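Local coordinates for protein GH26C (Muricauda sp. MAR_2010_75, PDB 6Q78) that probably hydrolyses internal beta-1,4-mannosidic linkages of mannans, as an endo-beta-mannanase of glycoside hydrolase family 26 built on a TIM barrel, at residues A[57-60]-A[61-64]; A[194-197]-A[198-202]; A[253-256]-A[257-261]. All coordinates share one frame; numbering follows the deposited sequence.

Contact 1: A[57-60]-A[61-64]; sequences MVNP and DATE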
# COMPACT_ATOMS: atom_id res chain seq x y z
N MET A 57 -1.99 -18.54 -1.17
CA MET A 57 -2.76 -17.31 -1.08
C MET A 57 -3.76 -17.34 0.07
O MET A 57 -4.30 -18.39 0.42
CB MET A 57 -3.52 -17.06 -2.37
CG MET A 57 -2.57 -16.76 -3.51
SD MET A 57 -3.40 -16.60 -5.10
CE MET A 57 -4.45 -15.14 -4.80
N VAL A 58 -4.02 -16.15 0.65
CA VAL A 58 -5.09 -16.06 1.65
C VAL A 58 -6.39 -16.59 1.06
O VAL A 58 -7.16 -17.30 1.73
CB VAL A 58 -5.25 -14.60 2.13
CG1 VAL A 58 -6.54 -14.44 2.93
CG2 VAL A 58 -4.09 -14.24 2.98
N ASN A 59 -6.67 -16.23 -0.19
CA ASN A 59 -7.92 -16.65 -0.83
C ASN A 59 -7.62 -17.57 -1.99
O ASN A 59 -7.38 -17.11 -3.11
CB ASN A 59 -8.74 -15.44 -1.28
CG ASN A 59 -10.03 -15.83 -1.91
OD1 ASN A 59 -10.41 -17.02 -1.88
ND2 ASN A 59 -10.74 -14.85 -2.48
N PRO A 60 -7.61 -18.89 -1.77
CA PRO A 60 -7.39 -19.81 -2.89
C PRO A 60 -8.49 -19.77 -3.94
O PRO A 60 -8.30 -20.35 -5.02
CB PRO A 60 -7.32 -21.18 -2.20
CG PRO A 60 -8.05 -20.99 -0.94
CD PRO A 60 -7.77 -19.60 -0.49
N ASP A 61 -9.62 -19.13 -3.66
CA ASP A 61 -10.71 -18.97 -4.62
C ASP A 61 -10.66 -17.63 -5.33
O ASP A 61 -11.67 -17.20 -5.91
CB ASP A 61 -12.06 -19.17 -3.93
CG ASP A 61 -12.20 -20.55 -3.32
OD1 ASP A 61 -11.86 -21.54 -3.99
OD2 ASP A 61 -12.64 -20.64 -2.15
N ALA A 62 -9.51 -16.96 -5.30
CA ALA A 62 -9.38 -15.65 -5.94
C ALA A 62 -9.57 -15.74 -7.46
O ALA A 62 -9.42 -16.82 -8.07
CB ALA A 62 -7.99 -15.10 -5.62
N THR A 63 -9.87 -14.60 -8.09
CA THR A 63 -10.00 -14.59 -9.54
C THR A 63 -8.65 -14.93 -10.18
O THR A 63 -7.58 -14.79 -9.58
CB THR A 63 -10.46 -13.23 -10.08
OG1 THR A 63 -9.41 -12.25 -9.93
CG2 THR A 63 -11.74 -12.70 -9.37
N GLU A 64 -8.72 -15.38 -11.43
CA GLU A 64 -7.49 -15.76 -12.13
C GLU A 64 -6.48 -14.62 -12.19
O GLU A 64 -5.28 -14.84 -12.04
CB GLU A 64 -7.83 -16.29 -13.53
CG GLU A 64 -8.60 -17.61 -13.49

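Contact 2: A[194-197]-A[198-202]; sequences DYYK and QKLEK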
# COMPACT_ATOMS: atom_id res chain seq x y z
N ASP A 194 -21.82 -3.38 14.00
CA ASP A 194 -22.66 -3.36 12.81
C ASP A 194 -22.28 -2.21 11.88
O ASP A 194 -22.25 -2.37 10.66
CB ASP A 194 -24.13 -3.26 13.22
CG ASP A 194 -24.68 -4.57 13.74
OD1 ASP A 194 -25.67 -4.53 14.50
OD2 ASP A 194 -24.12 -5.63 13.40
N TYR A 195 -21.95 -1.04 12.46
CA TYR A 195 -21.43 0.07 11.67
C TYR A 195 -20.20 -0.35 10.86
O TYR A 195 -20.07 -0.02 9.66
CB TYR A 195 -21.04 1.19 12.64
CG TYR A 195 -20.32 2.38 12.06
CD1 TYR A 195 -18.94 2.41 11.97
CD2 TYR A 195 -21.01 3.51 11.66
CE1 TYR A 195 -18.27 3.51 11.49
CE2 TYR A 195 -20.32 4.63 11.14
CZ TYR A 195 -18.95 4.61 11.09
OH TYR A 195 -18.27 5.71 10.60
N TYR A 196 -19.29 -1.07 11.52
CA TYR A 196 -18.07 -1.49 10.82
C TYR A 196 -18.38 -2.51 9.72
O TYR A 196 -17.80 -2.44 8.63
CB TYR A 196 -17.09 -2.08 11.84
CG TYR A 196 -15.81 -2.56 11.23
CD1 TYR A 196 -15.03 -1.70 10.46
CD2 TYR A 196 -15.36 -3.88 11.40
CE1 TYR A 196 -13.83 -2.11 9.88
CE2 TYR A 196 -14.13 -4.31 10.83
CZ TYR A 196 -13.40 -3.40 10.07
OH TYR A 196 -12.22 -3.75 9.45
N LYS A 197 -19.29 -3.45 9.98
CA LYS A 197 -19.68 -4.38 8.93
C LYS A 197 -20.23 -3.63 7.72
O LYS A 197 -19.93 -4.01 6.58
CB LYS A 197 -20.68 -5.41 9.45
CG LYS A 197 -20.03 -6.45 10.37
CD LYS A 197 -20.98 -7.60 10.78
CE LYS A 197 -22.14 -7.17 11.60
NZ LYS A 197 -22.83 -8.48 11.92
N GLN A 198 -21.01 -2.56 7.95
CA GLN A 198 -21.53 -1.79 6.81
C GLN A 198 -20.40 -1.14 6.02
O GLN A 198 -20.47 -1.07 4.79
CB GLN A 198 -22.54 -0.75 7.31
CG GLN A 198 -23.40 -0.15 6.20
CD GLN A 198 -22.66 0.85 5.34
OE1 GLN A 198 -21.92 1.70 5.84
NE2 GLN A 198 -22.84 0.75 4.02
N LYS A 199 -19.36 -0.66 6.70
CA LYS A 199 -18.22 -0.10 5.97
C LYS A 199 -17.52 -1.16 5.13
O LYS A 199 -17.11 -0.90 3.99
CB LYS A 199 -17.21 0.52 6.94
CG LYS A 199 -17.73 1.68 7.79
CD LYS A 199 -18.43 2.76 6.96
CE LYS A 199 -18.69 3.98 7.86
NZ LYS A 199 -19.38 5.09 7.09
N LEU A 200 -17.34 -2.37 5.69
CA LEU A 200 -16.75 -3.45 4.89
C LEU A 200 -17.65 -3.82 3.71
O LEU A 200 -17.15 -4.16 2.63
CB LEU A 200 -16.46 -4.68 5.75
CG LEU A 200 -15.44 -4.41 6.86
CD1 LEU A 200 -15.26 -5.76 7.55
CD2 LEU A 200 -14.10 -3.89 6.32
N GLU A 201 -18.96 -3.76 3.91
CA GLU A 201 -19.87 -4.03 2.79
C GLU A 201 -19.70 -2.99 1.69
O GLU A 201 -19.78 -3.34 0.50
CB GLU A 201 -21.31 -4.09 3.31
CG GLU A 201 -21.55 -5.36 4.16
CD GLU A 201 -22.68 -5.23 5.18
OE1 GLU A 201 -23.54 -4.32 5.05
OE2 GLU A 201 -22.72 -6.07 6.12
N LYS A 202 -19.45 -1.73 2.06
CA LYS A 202 -19.19 -0.70 1.04
C LYS A 202 -17.86 -0.96 0.34
O LYS A 202 -17.77 -0.86 -0.89
CB LYS A 202 -19.18 0.69 1.69
CG LYS A 202 -18.87 1.84 0.71
CD LYS A 202 -19.93 1.90 -0.41
CE LYS A 202 -19.49 2.85 -1.54
NZ LYS A 202 -19.37 4.27 -1.06
O HOH W 1 -21.60 2.22 8.59

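Contact 3: A[253-256]-A[257-261]; sequences VTYL and KNTLS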
# COMPACT_ATOMS: atom_id res chain seq x y z
N VAL A 253 -10.55 -9.93 7.34
CA VAL A 253 -10.26 -10.78 6.18
C VAL A 253 -11.39 -11.76 5.92
O VAL A 253 -11.84 -11.94 4.78
CB VAL A 253 -8.92 -11.49 6.40
CG1 VAL A 253 -8.70 -12.56 5.32
CG2 VAL A 253 -7.80 -10.46 6.36
N THR A 254 -11.86 -12.44 6.98
CA THR A 254 -12.88 -13.45 6.79
C THR A 254 -14.19 -12.84 6.32
O THR A 254 -14.89 -13.43 5.49
CB THR A 254 -13.03 -14.22 8.10
OG1 THR A 254 -11.79 -14.90 8.38
CG2 THR A 254 -14.16 -15.25 8.04
N TYR A 255 -14.55 -11.67 6.85
CA TYR A 255 -15.81 -11.07 6.43
C TYR A 255 -15.77 -10.67 4.96
O TYR A 255 -16.74 -10.91 4.22
CB TYR A 255 -16.12 -9.86 7.32
CG TYR A 255 -17.57 -9.41 7.26
CD1 TYR A 255 -18.56 -10.14 7.88
CD2 TYR A 255 -17.95 -8.25 6.60
CE1 TYR A 255 -19.89 -9.74 7.84
CE2 TYR A 255 -19.28 -7.82 6.57
CZ TYR A 255 -20.24 -8.59 7.18
OH TYR A 255 -21.57 -8.20 7.14
N LEU A 256 -14.65 -10.09 4.52
CA LEU A 256 -14.52 -9.71 3.11
C LEU A 256 -14.45 -10.93 2.19
O LEU A 256 -15.18 -11.02 1.19
CB LEU A 256 -13.28 -8.87 2.91
CG LEU A 256 -13.45 -7.44 3.44
CD1 LEU A 256 -12.10 -6.76 3.53
CD2 LEU A 256 -14.35 -6.66 2.49
N LYS A 257 -13.59 -11.90 2.53
CA LYS A 257 -13.36 -13.05 1.65
C LYS A 257 -14.52 -14.03 1.66
O LYS A 257 -14.96 -14.50 0.61
CB LYS A 257 -12.06 -13.73 2.07
CG LYS A 257 -11.84 -15.11 1.46
CD LYS A 257 -10.42 -15.60 1.80
CE LYS A 257 -10.22 -15.83 3.27
NZ LYS A 257 -10.92 -17.09 3.63
N ASN A 258 -15.05 -14.34 2.84
CA ASN A 258 -16.05 -15.39 2.97
C ASN A 258 -17.47 -14.83 2.97
O ASN A 258 -18.25 -15.15 2.07
CB ASN A 258 -15.73 -16.23 4.22
CG ASN A 258 -14.38 -16.91 4.10
OD1 ASN A 258 -13.52 -16.79 4.97
ND2 ASN A 258 -14.17 -17.62 3.01
N THR A 259 -17.82 -13.97 3.93
CA THR A 259 -19.20 -13.47 3.99
C THR A 259 -19.57 -12.67 2.74
O THR A 259 -20.67 -12.83 2.20
CB THR A 259 -19.38 -12.64 5.26
OG1 THR A 259 -19.08 -13.48 6.37
CG2 THR A 259 -20.82 -12.17 5.39
N LEU A 260 -18.66 -11.81 2.27
CA LEU A 260 -18.97 -10.90 1.16
C LEU A 260 -18.39 -11.39 -0.17
O LEU A 260 -18.50 -10.68 -1.18
CB LEU A 260 -18.48 -9.48 1.47
CG LEU A 260 -19.04 -8.92 2.77
CD1 LEU A 260 -18.49 -7.55 2.99
CD2 LEU A 260 -20.58 -8.90 2.75
N SER A 261 -17.77 -12.56 -0.19
CA SER A 261 -17.24 -13.20 -1.41
C SER A 261 -16.40 -12.27 -2.28
O SER A 261 -16.51 -12.27 -3.51
CB SER A 261 -18.35 -13.84 -2.24
OG SER A 261 -19.08 -14.77 -1.45
O HOH W 2 -10.49 -16.56 6.58

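Contact 1: A[57-60]-A[61-64]
N59 and A62 close a type I beta turn, N59 to A62, that brings the chain into helix 64-76 of this GH26 TIM barrel. The turn bond runs from A62 N to N59 O over 3.1 Å; its N-H...O angle of 143° is well short of straight, and the donor sits above the carbonyl plane. The side chain of N59 adds a second bond on the same turn, an Asx turn: OD1 receives D61 N at 2.9 Å, again from above the plane of the amide. CG of N59 stands anti to the backbone N (chi1 -179°), which carries the amide forward along the turn and leaves OD1 close to D61 N. ND2 bonds to N263 OD1, so both ends of the amide have a partner, which limits its rotation. M57 reaches A62 by its side chain. Its chain runs extended to SD and then bends (chi3 63°), which lays the terminal methyl CE against A62 CB at 3.6 Å, an apolar contact of two buried side chains. V67 of the following helix touches both M57 and A62, and F70 touches M57, so the pair belongs to the packing under the helix start. Further out, R54 NH1 bonds to the carbonyl oxygens of P60 and A62 and ties the exposed corner back to the preceding chain. T63 takes the N-cap position before the helix, where its OG1 is hydrogen-bonded to OG1 of T66.

Contact 2: A[194-197]-A[198-202]
The ring of Y196 carries L200 over one face: CG of the leucine lies 4.1 Å from the ring centroid and 18° off the normal, a CH-pi contact one turn along helix 193-208 of the TIM barrel. The two methyls straddle the phenol end, CD1 at 3.8 Å from Y196 CE2 and CD2 at 3.7 Å from Y196 OH, while that hydroxyl bonds to T252 OG1 on helix 242-259. Y195 meets K199 differently. CE of the lysine approaches its ring obliquely, 3.3 Å from Y195 CZ; NZ continues past the ring to T121 O and D123 OD1. Since Y195 OH also bonds to D123 OD1, one carboxylate oxygen holds both residues. The lysine bends early (chi2 -51°), which swings its chain back toward the tyrosine. Main-chain i to i+4 bonds join the same residues, K199 N to Y195 O among them. K197 turns back to D194, NZ to OD2 3.5 Å, a long salt bridge. On one face of the Y195 ring, toward the rim, sits a water that donates to Y195 O at 2.9 Å and to Q198 OE1 at 2.8 Å.

Contact 3: A[253-256]-A[257-261]
With chi1 at -163°, Y255 lays its ring along the helix toward the residues one turn on, where T259 and L260 meet it. L260 CD1 lies 3.7 Å from Y255 CE2. T259 comes to the other side of the ring's long axis, its CG2 3.6 Å from Y255 CE1, with CB making an off-centre CH-pi contact. Both approaches to the ring are oblique. The sharing of one tyrosine by two successive residues is consistent with the wider pi-type turn that ends helix 242-259. K257 N still bonds to V253 O in the i to i+4 pattern, and N258 N to T254 O at 2.8 Å. L260 N then bonds to Y255 O, five residues back, at 2.9 Å, while T259 N makes a weak bond to T254 O. S261 leaves the helix with positive phi.

K257 curls at its end (chi3 65°, chi4 75°), and NZ thus returns to the amide of its neighbour, N258 OD1, at 2.9 Å. A water accepts from the same NZ and is hydrogen-bonded to T254 OG1, which also bonds to Q250 O. Elsewhere Y255 OH bonds to E201 OE2 on helix 193-208, and L256 packs on M265 of strand 265-269. The tyrosine therefore combines an apolar ring that packs along the helix end with a polar tip directed at a carboxylate, which would probably stabilise that carboxylate in its charged form; at the other side of the helix, the ammonium of K257 is held by an amide oxygen and water.

Overall arrangement
Contact 3 is the middle member: its centre lies about 12 Å from that of contact 1 and about 12 Å from that of contact 2, whereas contacts 1 and 2 stand about 22 Å apart, with nearest atoms about 13 Å apart. Helix 242-259 meets the loop 57-64 through K257, whose CD packs 3.5 Å from N59 CB, and through V253, whose CG1 is 3.7 Å from V58 CG1. Toward helix 193-208 the join combines a bond with packing: the hydrogen bond from E201 OE2 to Y255 OH measures 2.6 Å, and L260 CD1 lies 3.7 Å from L200 O. All three contacts are structural packing around the TIM barrel.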